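Local coordinates for protein CarG (Serratia, PDB 4O7J) that probably contributes to intrinsic resistance to carbapenem antibiotics and is structurally similar to lysozyme inhibitors, at residues 62-67 with 126-131. Residues are numbered along the deposited sequence; the frame is centred on the assembly and turned at random.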
loop_
_atom_site.group_PDB
_atom_site.type_symbol
_atom_site.label_atom_id
_atom_site.label_comp_id
_atom_site.label_asym_id
_atom_site.label_seq_id
_atom_site.Cartn_x
_atom_site.Cartn_y
_atom_site.Cartn_z
ATOM N N PHE A 62 3.866 -2.956 -1.815
ATOM C CA PHE A 62 4.091 -1.557 -1.508
ATOM C C PHE A 62 3.846 -1.188 -0.034
ATOM O O PHE A 62 3.960 -0.018 0.303
ATOM C CB PHE A 62 3.219 -0.651 -2.408
ATOM C CG PHE A 62 3.742 -0.604 -3.840
ATOM C CD1 PHE A 62 3.513 -1.665 -4.680
ATOM C CD2 PHE A 62 4.511 0.423 -4.256
ATOM C CE1 PHE A 62 3.953 -1.638 -5.996
ATOM C CE2 PHE A 62 5.004 0.458 -5.559
ATOM C CZ PHE A 62 4.747 -0.590 -6.409
ATOM N N THR A 63 3.478 -2.184 0.761
ATOM C CA THR A 63 3.455 -2.041 2.250
ATOM C C THR A 63 4.437 -3.032 2.885
ATOM O O THR A 63 4.410 -4.236 2.563
ATOM C CB THR A 63 2.001 -2.229 2.728
ATOM O OG1 THR A 63 1.199 -1.272 2.070
ATOM C CG2 THR A 63 1.867 -2.101 4.203
ATOM N N TRP A 64 5.233 -2.534 3.837
ATOM C CA TRP A 64 6.134 -3.304 4.645
ATOM C C TRP A 64 5.423 -3.873 5.868
ATOM O O TRP A 64 5.046 -3.131 6.756
ATOM C CB TRP A 64 7.339 -2.462 5.137
ATOM C CG TRP A 64 8.166 -1.845 4.075
ATOM C CD1 TRP A 64 7.834 -0.762 3.321
ATOM C CD2 TRP A 64 9.478 -2.225 3.674
ATOM N NE1 TRP A 64 8.814 -0.478 2.432
ATOM C CE2 TRP A 64 9.841 -1.382 2.593
ATOM C CE3 TRP A 64 10.394 -3.223 4.110
ATOM C CZ2 TRP A 64 11.123 -1.406 2.017
ATOM C CZ3 TRP A 64 11.628 -3.323 3.435
ATOM C CH2 TRP A 64 11.993 -2.410 2.425
ATOM N N PHE A 65 5.246 -5.202 5.906
ATOM C CA PHE A 65 4.524 -5.830 6.968
ATOM C C PHE A 65 5.461 -6.577 7.920
ATOM O O PHE A 65 6.493 -7.178 7.492
ATOM C CB PHE A 65 3.492 -6.822 6.407
ATOM C CG PHE A 65 2.262 -6.184 5.840
ATOM C CD1 PHE A 65 1.291 -5.647 6.642
ATOM C CD2 PHE A 65 2.088 -6.167 4.477
ATOM C CE1 PHE A 65 0.141 -5.124 6.121
ATOM C CE2 PHE A 65 0.946 -5.588 3.923
ATOM C CZ PHE A 65 -0.020 -5.088 4.753
ATOM N N ASP A 66 5.069 -6.603 9.161
ATOM C CA ASP A 66 5.628 -7.551 10.109
ATOM C C ASP A 66 5.055 -8.944 9.854
ATOM O O ASP A 66 4.030 -9.080 9.146
ATOM C CB ASP A 66 5.523 -7.054 11.555
ATOM C CG ASP A 66 4.163 -7.309 12.194
ATOM O OD1 ASP A 66 3.446 -8.271 11.846
ATOM O OD2 ASP A 66 3.783 -6.477 13.050
ATOM N N TYR A 67 5.733 -9.973 10.297
ATOM C CA TYR A 67 5.306 -11.305 10.002
ATOM C C TYR A 67 5.464 -12.180 11.196
ATOM O O TYR A 67 6.418 -12.068 11.889
ATOM C CB TYR A 67 6.086 -11.869 8.836
ATOM C CG TYR A 67 5.759 -11.230 7.494
ATOM C CD1 TYR A 67 4.602 -11.546 6.799
ATOM C CD2 TYR A 67 6.600 -10.329 6.920
ATOM C CE1 TYR A 67 4.327 -10.972 5.570
ATOM C CE2 TYR A 67 6.335 -9.747 5.718
ATOM C CZ TYR A 67 5.208 -10.079 5.037
ATOM O OH TYR A 67 4.987 -9.486 3.842
ATOM N N TYR A 126 11.854 6.579 -6.406
ATOM C CA TYR A 126 12.113 6.637 -4.942
ATOM C C TYR A 126 12.059 5.251 -4.359
ATOM O O TYR A 126 11.044 4.519 -4.517
ATOM C CB TYR A 126 11.068 7.482 -4.225
ATOM C CG TYR A 126 10.935 8.886 -4.748
ATOM C CD1 TYR A 126 11.983 9.799 -4.687
ATOM C CD2 TYR A 126 9.763 9.299 -5.296
ATOM C CE1 TYR A 126 11.838 11.097 -5.137
ATOM C CE2 TYR A 126 9.634 10.557 -5.820
ATOM C CZ TYR A 126 10.674 11.457 -5.729
ATOM O OH TYR A 126 10.507 12.724 -6.185
ATOM N N GLU A 127 13.156 4.837 -3.706
ATOM C CA GLU A 127 13.221 3.503 -3.086
ATOM C C GLU A 127 14.053 3.486 -1.792
ATOM O O GLU A 127 14.824 4.388 -1.534
ATOM C CB GLU A 127 13.769 2.439 -4.065
ATOM C CG GLU A 127 15.255 2.598 -4.202
ATOM C CD GLU A 127 15.902 1.843 -5.375
ATOM O OE1 GLU A 127 15.199 1.155 -6.160
ATOM O OE2 GLU A 127 17.148 2.008 -5.482
ATOM N N TRP A 128 13.863 2.432 -1.010
ATOM C CA TRP A 128 14.696 2.109 0.129
ATOM C C TRP A 128 15.805 1.175 -0.404
ATOM O O TRP A 128 15.556 0.072 -0.939
ATOM C CB TRP A 128 13.890 1.417 1.173
ATOM C CG TRP A 128 12.966 2.316 1.888
ATOM C CD1 TRP A 128 11.647 2.350 1.757
ATOM C CD2 TRP A 128 13.325 3.344 2.831
ATOM N NE1 TRP A 128 11.124 3.298 2.560
ATOM C CE2 TRP A 128 12.118 3.953 3.227
ATOM C CE3 TRP A 128 14.532 3.843 3.332
ATOM C CZ2 TRP A 128 12.073 4.954 4.152
ATOM C CZ3 TRP A 128 14.519 4.865 4.245
ATOM C CH2 TRP A 128 13.276 5.446 4.656
ATOM N N SER A 129 17.042 1.666 -0.326
ATOM C CA SER A 129 18.152 0.978 -0.883
ATOM C C SER A 129 18.988 0.407 0.219
ATOM O O SER A 129 19.391 1.116 1.133
ATOM C CB SER A 129 19.019 1.955 -1.716
ATOM O OG SER A 129 20.218 1.347 -2.167
ATOM N N MET A 130 19.297 -0.880 0.126
ATOM C CA MET A 130 20.048 -1.536 1.187
ATOM C C MET A 130 21.437 -0.906 1.354
ATOM O O MET A 130 22.171 -0.758 0.389
ATOM C CB MET A 130 20.146 -3.046 0.929
ATOM C CG MET A 130 20.891 -3.729 2.062
ATOM S SD MET A 130 20.894 -5.499 1.968
ATOM C CE MET A 130 21.103 -5.815 0.213
ATOM N N SER A 131 21.747 -0.478 2.543
ATOM C CA SER A 131 23.086 0.042 2.920
ATOM C C SER A 131 23.995 -1.073 3.415
ATOM O O SER A 131 25.175 -1.199 2.989
ATOM C CB SER A 131 23.027 1.126 3.983
ATOM O OG SER A 131 22.121 2.121 3.595
#
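The indole of Trp64 reaches over to the near end of the Trp128 side chain, bringing its benzene-ring carbon CZ2 up to CD1 and CB of its partner. The tightest approach is CZ2 of Trp64 to CD1 of Trp128 at 3.8 Å, and the same CZ2 lies 4.0 Å from Trp128 CB. Beside it, NE1 of Trp64 comes within 4.1 Å of Trp128 CD1. The planes of the five-membered rings stand at 87° and their centres 5.6 Å apart, the two indoles meeting obliquely. Both side chains leave their strands toward one another, with CG anti to the carbonyl carbon (chi1 -58° in Trp64, -73° in Trp128), and the indoles meet between the two sheets. The backbones stay well separated, 11.1 Å between the CA atoms of Trp64 and Trp128, as expected where two beta-sheets face each other through a hydrophobic core. Strand 64-65 belongs to one antiparallel sheet, pairing with strand 37-45 through backbone bonds between Trp64 and Leu40, whereas strand 126-135 is an outermost strand, within this chain, of the four-stranded antiparallel sheet. Each indole also makes an edge-to-face pair with a further aromatic residue, Trp64 with Tyr112 and Trp128 with Phe42, while Leu91 touches both. Flanking Trp64 in the same segment, the rings of Phe62 and Phe65 meet those of Phe65 and Phe62, respectively, of the second subunit.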